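Local coordinates for outer surface protein (Bacillus cereus ATCC 14579, PDB 1X7F), which is of unknown function but is probably a 6-phospho-N-acetylmuramidase, a TIM-barrel enzyme acting on 6-phosphorylated N-acetylmuramic acid sugars, at residues A[90-95]-A[110-115]; A[184-189]-A[236-241]. All coordinates share one frame; numbering follows the deposited sequence.

Contact 1 (A[90-95]-A[110-115]); sequences VILDVA and SFFAEL
Leu92 and Val94 of strand 89-94 meet Phe112 and Leu115 of helix 110-115 in a wholly apolar strand-to-helix contact on the outer wall of the N-terminal (beta/alpha)8-type barrel. Val94 CG2 lies 3.6 Å from Phe112 CE1, approaching the ring obliquely. Leu92 CD1 reaches the same ring from its edge, near the ring plane, and is 4.1 Å from Phe112 CD1. Leu92 CD1 also touches Leu115 CD1 at 3.6 Å, the two leucine side chains crossing at about a right angle, so a single branch of Leu92 serves both helix residues. The alternation of the strand sends Leu92 and Val94 to the helix, while Asp93 points away. On the helix, Phe112 and Leu115 stand three residues apart and share the side turned to the sheet. Further out, Leu115 also packs on Phe76 and Ile80 of helix 74-85, and Val94 on Leu62 of the adjoining strand 55-62. The strand and helix segments run at 136° to each other, their axes 10.3 Å apart at the closest. With CG anti to the carbonyl carbon (chi1 -48°) the Phe112 ring reaches toward the strand, and the turn about CB-CG (chi2 -67°) puts CD1 and CE1 on the side of Val94 CG2.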
loop_
_atom_site.group_PDB
_atom_site.type_symbol
_atom_site.label_atom_id
_atom_site.label_comp_id
_atom_site.label_asym_id
_atom_site.label_seq_id
_atom_site.Cartn_x
_atom_site.Cartn_y
_atom_site.Cartn_z
ATOM N N VAL A 90 -1.433 16.503 -8.511
ATOM C CA VAL A 90 -2.654 16.935 -7.816
ATOM C C VAL A 90 -3.931 16.433 -8.504
ATOM O O VAL A 90 -4.209 16.784 -9.653
ATOM C CB VAL A 90 -2.687 18.485 -7.618
ATOM C CG1 VAL A 90 -4.012 18.937 -7.011
ATOM C CG2 VAL A 90 -1.521 18.949 -6.746
ATOM N N ILE A 91 -4.692 15.602 -7.793
ATOM C CA ILE A 91 -6.002 15.153 -8.270
ATOM C C ILE A 91 -7.121 15.829 -7.464
ATOM O O ILE A 91 -7.185 15.691 -6.236
ATOM C CB ILE A 91 -6.128 13.600 -8.251
ATOM C CG1 ILE A 91 -4.995 12.928 -9.056
ATOM C CG2 ILE A 91 -7.502 13.150 -8.755
ATOM C CD1 ILE A 91 -4.899 13.354 -10.548
ATOM N N LEU A 92 -7.971 16.577 -8.172
ATOM C CA LEU A 92 -9.117 17.279 -7.576
ATOM C C LEU A 92 -10.412 16.475 -7.607
ATOM O O LEU A 92 -10.829 15.982 -8.654
ATOM C CB LEU A 92 -9.366 18.621 -8.272
ATOM C CG LEU A 92 -9.013 19.928 -7.554
ATOM C CD1 LEU A 92 -9.171 21.099 -8.518
ATOM C CD2 LEU A 92 -9.881 20.153 -6.311
ATOM N N ASP A 93 -11.038 16.348 -6.443
ATOM C CA ASP A 93 -12.416 15.874 -6.361
ATOM C C ASP A 93 -13.333 17.044 -5.996
ATOM O O ASP A 93 -13.299 17.558 -4.873
ATOM C CB ASP A 93 -12.554 14.736 -5.348
ATOM C CG ASP A 93 -13.759 13.859 -5.617
ATOM O OD1 ASP A 93 -14.728 14.342 -6.255
ATOM O OD2 ASP A 93 -13.822 12.670 -5.229
ATOM N N VAL A 94 -14.130 17.475 -6.964
ATOM C CA VAL A 94 -15.038 18.607 -6.766
ATOM C C VAL A 94 -16.486 18.103 -6.748
ATOM O O VAL A 94 -16.881 17.297 -7.599
ATOM C CB VAL A 94 -14.825 19.717 -7.846
ATOM C CG1 VAL A 94 -15.711 20.934 -7.586
ATOM C CG2 VAL A 94 -13.353 20.141 -7.908
ATOM N N ALA A 95 -17.251 18.551 -5.752
ATOM C CA ALA A 95 -18.675 18.218 -5.638
ATOM C C ALA A 95 -19.470 18.759 -6.841
ATOM O O ALA A 95 -19.437 19.967 -7.117
ATOM C CB ALA A 95 -19.247 18.753 -4.326
ATOM N N SER A 110 -11.448 23.643 -17.993
ATOM C CA SER A 110 -10.478 24.740 -17.915
ATOM C C SER A 110 -10.283 25.264 -16.495
ATOM O O SER A 110 -9.154 25.562 -16.093
ATOM C CB SER A 110 -10.879 25.890 -18.855
ATOM O OG SER A 110 -12.288 26.098 -18.867
ATOM N N PHE A 111 -11.377 25.364 -15.737
ATOM C CA PHE A 111 -11.309 25.802 -14.337
ATOM C C PHE A 111 -10.346 24.946 -13.491
ATOM O O PHE A 111 -9.638 25.477 -12.629
ATOM C CB PHE A 111 -12.706 25.837 -13.698
ATOM C CG PHE A 111 -12.691 26.169 -12.220
ATOM C CD1 PHE A 111 -12.541 27.491 -11.790
ATOM C CD2 PHE A 111 -12.811 25.159 -11.260
ATOM C CE1 PHE A 111 -12.515 27.802 -10.427
ATOM C CE2 PHE A 111 -12.784 25.460 -9.893
ATOM C CZ PHE A 111 -12.639 26.789 -9.478
ATOM N N PHE A 112 -10.325 23.634 -13.737
ATOM C CA PHE A 112 -9.410 22.730 -13.036
ATOM C C PHE A 112 -7.964 22.931 -13.499
ATOM O O PHE A 112 -7.028 22.823 -12.702
ATOM C CB PHE A 112 -9.839 21.264 -13.206
ATOM C CG PHE A 112 -11.313 21.030 -12.941
ATOM C CD1 PHE A 112 -11.843 21.183 -11.656
ATOM C CD2 PHE A 112 -12.174 20.659 -13.978
ATOM C CE1 PHE A 112 -13.208 20.974 -11.411
ATOM C CE2 PHE A 112 -13.543 20.446 -13.741
ATOM C CZ PHE A 112 -14.060 20.605 -12.456
ATOM N N ALA A 113 -7.800 23.245 -14.787
ATOM C CA ALA A 113 -6.493 23.572 -15.365
ATOM C C ALA A 113 -5.914 24.851 -14.757
ATOM O O ALA A 113 -4.735 24.886 -14.385
ATOM C CB ALA A 113 -6.595 23.701 -16.884
ATOM N N GLU A 114 -6.756 25.883 -14.644
ATOM C CA GLU A 114 -6.354 27.182 -14.093
ATOM C C GLU A 114 -5.873 27.100 -12.643
ATOM O O GLU A 114 -4.995 27.865 -12.235
ATOM C CB GLU A 114 -7.489 28.213 -14.217
ATOM C CG GLU A 114 -7.972 28.492 -15.639
ATOM C CD GLU A 114 -6.942 29.207 -16.512
ATOM O OE1 GLU A 114 -5.850 28.635 -16.776
ATOM O OE2 GLU A 114 -7.234 30.337 -16.956
ATOM N N LEU A 115 -6.455 26.181 -11.872
ATOM C CA LEU A 115 -5.996 25.921 -10.505
ATOM C C LEU A 115 -4.597 25.319 -10.473
ATOM O O LEU A 115 -3.815 25.605 -9.567
ATOM C CB LEU A 115 -6.954 24.984 -9.761
ATOM C CG LEU A 115 -8.295 25.511 -9.254
ATOM C CD1 LEU A 115 -8.745 24.646 -8.094
ATOM C CD2 LEU A 115 -8.225 26.985 -8.837
#

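Contact 2 (A[184-189]-A[236-241]); sequences DYFIRC and KHLWAT
Within 184-189, Phe186 is the first residue to meet 236-241, at Leu238 and Thr241, and the contact joins two neighbouring helices of the N-terminal barrel. The CG of Phe186 is anti to the backbone N (chi1 163°), extending the ring from the helix so that Phe186 CZ, the far end of the ring, comes to 3.7 Å from Leu238 CD2. The methyl approaches the ring obliquely, and the two side chains cross at about a right angle. Thr241 CG2 comes instead to the ring edge, near its plane, 4.3 Å from Phe186 CE2. The ring is also stacked with that of His171, while Leu238 packs on Ala202 and Ile204 of strand 201-204 and on Val247 of strand 246-249; the contact thus continues inward to the sheet.

One residue on, Ile187 adds a second apolar touch through its outermost carbon. Ile187 CD1 is 4.1 Å from Thr241 CG2 and equally 4.1 Å from Thr241 CB, meeting the methyl side of the threonine. The hydroxyl of that residue is engaged in its own chain: Thr241 OG1 donates to Leu238 O over 2.6 Å, at a C=O...donor angle of 143° and tilted 27° from the carbonyl plane. OG1 is also hydrogen-bonded with Leu243 N, just beyond the segment.

These bonds help fix the rotation of Thr241, with CG2 presented to Phe186 and Ile187. The amphiphilic side chain is therefore divided in its work: its oxygen serves the backbone at the end of the segment, while its carbon atoms join the packing between the two segments, made by van der Waals contact.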
loop_
_atom_site.group_PDB
_atom_site.type_symbol
_atom_site.label_atom_id
_atom_site.label_comp_id
_atom_site.label_asym_id
_atom_site.label_seq_id
_atom_site.Cartn_x
_atom_site.Cartn_y
_atom_site.Cartn_z
ATOM N N ASP A 184 -12.086 -9.903 -1.146
ATOM C CA ASP A 184 -12.276 -10.491 -2.478
ATOM C C ASP A 184 -12.904 -9.502 -3.469
ATOM O O ASP A 184 -12.529 -9.486 -4.641
ATOM C CB ASP A 184 -13.082 -11.799 -2.416
ATOM C CG ASP A 184 -12.307 -12.952 -1.761
ATOM O OD1 ASP A 184 -11.046 -12.970 -1.756
ATOM O OD2 ASP A 184 -12.903 -13.914 -1.229
ATOM N N TYR A 185 -13.856 -8.693 -3.002
ATOM C CA TYR A 185 -14.477 -7.673 -3.846
ATOM C C TYR A 185 -13.434 -6.645 -4.305
ATOM O O TYR A 185 -13.376 -6.292 -5.487
ATOM C CB TYR A 185 -15.666 -6.999 -3.123
ATOM C CG TYR A 185 -16.329 -5.883 -3.907
ATOM C CD1 TYR A 185 -17.298 -6.164 -4.874
ATOM C CD2 TYR A 185 -15.988 -4.543 -3.684
ATOM C CE1 TYR A 185 -17.909 -5.152 -5.593
ATOM C CE2 TYR A 185 -16.592 -3.514 -4.408
ATOM C CZ TYR A 185 -17.541 -3.827 -5.366
ATOM O OH TYR A 185 -18.145 -2.826 -6.090
ATOM N N PHE A 186 -12.622 -6.176 -3.357
ATOM C CA PHE A 186 -11.553 -5.205 -3.605
ATOM C C PHE A 186 -10.563 -5.670 -4.678
ATOM O O PHE A 186 -10.099 -4.871 -5.502
ATOM C CB PHE A 186 -10.826 -4.918 -2.286
ATOM C CG PHE A 186 -9.470 -4.276 -2.450
ATOM C CD1 PHE A 186 -9.348 -2.889 -2.531
ATOM C CD2 PHE A 186 -8.322 -5.054 -2.520
ATOM C CE1 PHE A 186 -8.112 -2.295 -2.680
ATOM C CE2 PHE A 186 -7.067 -4.458 -2.668
ATOM C CZ PHE A 186 -6.970 -3.077 -2.748
ATOM N N ILE A 187 -10.236 -6.962 -4.650
ATOM C CA ILE A 187 -9.352 -7.574 -5.638
ATOM C C ILE A 187 -9.996 -7.630 -7.027
ATOM O O ILE A 187 -9.366 -7.236 -8.005
ATOM C CB ILE A 187 -8.890 -8.977 -5.146
ATOM C CG1 ILE A 187 -8.001 -8.865 -3.884
ATOM C CG2 ILE A 187 -8.223 -9.784 -6.279
ATOM C CD1 ILE A 187 -6.595 -8.242 -4.080
ATOM N N ARG A 188 -11.233 -8.117 -7.121
ATOM C CA ARG A 188 -11.961 -8.114 -8.401
ATOM C C ARG A 188 -11.944 -6.720 -9.046
ATOM O O ARG A 188 -11.618 -6.590 -10.226
ATOM C CB ARG A 188 -13.416 -8.611 -8.251
ATOM C CG ARG A 188 -13.560 -10.119 -8.027
ATOM C CD ARG A 188 -14.984 -10.689 -8.213
ATOM N NE ARG A 188 -16.013 -9.936 -7.489
ATOM C CZ ARG A 188 -16.377 -10.143 -6.216
ATOM N NH1 ARG A 188 -15.809 -11.095 -5.480
ATOM N NH2 ARG A 188 -17.332 -9.396 -5.674
ATOM N N CYS A 189 -12.289 -5.699 -8.260
ATOM C CA CYS A 189 -12.285 -4.302 -8.704
ATOM C C CYS A 189 -10.928 -3.869 -9.230
ATOM O O CYS A 189 -10.827 -3.330 -10.330
ATOM C CB CYS A 189 -12.674 -3.361 -7.559
ATOM S SG CYS A 189 -14.397 -3.407 -7.044
ATOM N N LYS A 236 2.017 -1.652 3.049
ATOM C CA LYS A 236 2.635 -2.931 2.716
ATOM C C LYS A 236 1.607 -3.845 2.064
ATOM O O LYS A 236 1.864 -4.439 1.024
ATOM C CB LYS A 236 3.203 -3.623 3.974
ATOM C CG LYS A 236 4.551 -3.095 4.483
ATOM C CD LYS A 236 4.995 -3.890 5.744
ATOM C CE LYS A 236 6.261 -3.321 6.345
ATOM N NZ LYS A 236 6.955 -4.282 7.241
ATOM N N HIS A 237 0.434 -3.953 2.677
ATOM C CA HIS A 237 -0.585 -4.839 2.160
ATOM C C HIS A 237 -1.033 -4.459 0.739
ATOM O O HIS A 237 -0.999 -5.302 -0.163
ATOM C CB HIS A 237 -1.758 -4.926 3.132
ATOM C CG HIS A 237 -2.788 -5.937 2.739
ATOM N ND1 HIS A 237 -4.068 -5.927 3.246
ATOM C CD2 HIS A 237 -2.727 -6.989 1.890
ATOM C CE1 HIS A 237 -4.753 -6.929 2.729
ATOM N NE2 HIS A 237 -3.962 -7.587 1.902
ATOM N N LEU A 238 -1.420 -3.205 0.541
ATOM C CA LEU A 238 -1.835 -2.712 -0.786
ATOM C C LEU A 238 -0.819 -2.997 -1.910
ATOM O O LEU A 238 -1.194 -3.462 -2.992
ATOM C CB LEU A 238 -2.171 -1.216 -0.724
ATOM C CG LEU A 238 -3.385 -0.813 0.127
ATOM C CD1 LEU A 238 -3.603 0.682 0.077
ATOM C CD2 LEU A 238 -4.634 -1.540 -0.328
ATOM N N TRP A 239 0.453 -2.729 -1.643
ATOM C CA TRP A 239 1.513 -2.997 -2.603
ATOM C C TRP A 239 1.769 -4.484 -2.792
ATOM O O TRP A 239 2.087 -4.909 -3.901
ATOM C CB TRP A 239 2.822 -2.275 -2.235
ATOM C CG TRP A 239 2.816 -0.782 -2.495
ATOM C CD1 TRP A 239 2.279 -0.132 -3.578
ATOM C CD2 TRP A 239 3.434 0.236 -1.689
ATOM N NE1 TRP A 239 2.492 1.223 -3.472
ATOM C CE2 TRP A 239 3.202 1.478 -2.326
ATOM C CE3 TRP A 239 4.158 0.226 -0.482
ATOM C CZ2 TRP A 239 3.650 2.694 -1.794
ATOM C CZ3 TRP A 239 4.606 1.437 0.042
ATOM C CH2 TRP A 239 4.329 2.653 -0.606
ATOM N N ALA A 240 1.626 -5.276 -1.727
ATOM C CA ALA A 240 1.826 -6.738 -1.831
ATOM C C ALA A 240 0.771 -7.462 -2.678
ATOM O O ALA A 240 1.027 -8.557 -3.155
ATOM C CB ALA A 240 1.944 -7.397 -0.430
ATOM N N THR A 241 -0.415 -6.873 -2.850
ATOM C CA THR A 241 -1.444 -7.483 -3.717
ATOM C C THR A 241 -0.957 -7.548 -5.174
ATOM O O THR A 241 -1.405 -8.387 -5.950
ATOM C CB THR A 241 -2.806 -6.729 -3.646
ATOM O OG1 THR A 241 -2.633 -5.377 -4.086
ATOM C CG2 THR A 241 -3.346 -6.605 -2.195
#

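Both contacts belong to the same N-terminal barrel but share no helix or strand; their centres lie 28 Å apart and their nearest atoms about 15 Å. Contact 1 sets a helix against a barrel strand, whereas contact 2 joins two helices outside the sheet. Each is partly buried, with two buried residues among the four that touch. Contact 1 is the more peripheral, its centre about 25 Å from the centre of the chain, against about 9 Å for contact 2. Both are apolar across the interface, but contact 1 uses hydrocarbon side chains alone, whereas contact 2 includes a threonine whose hydroxyl is bonded to backbone atoms.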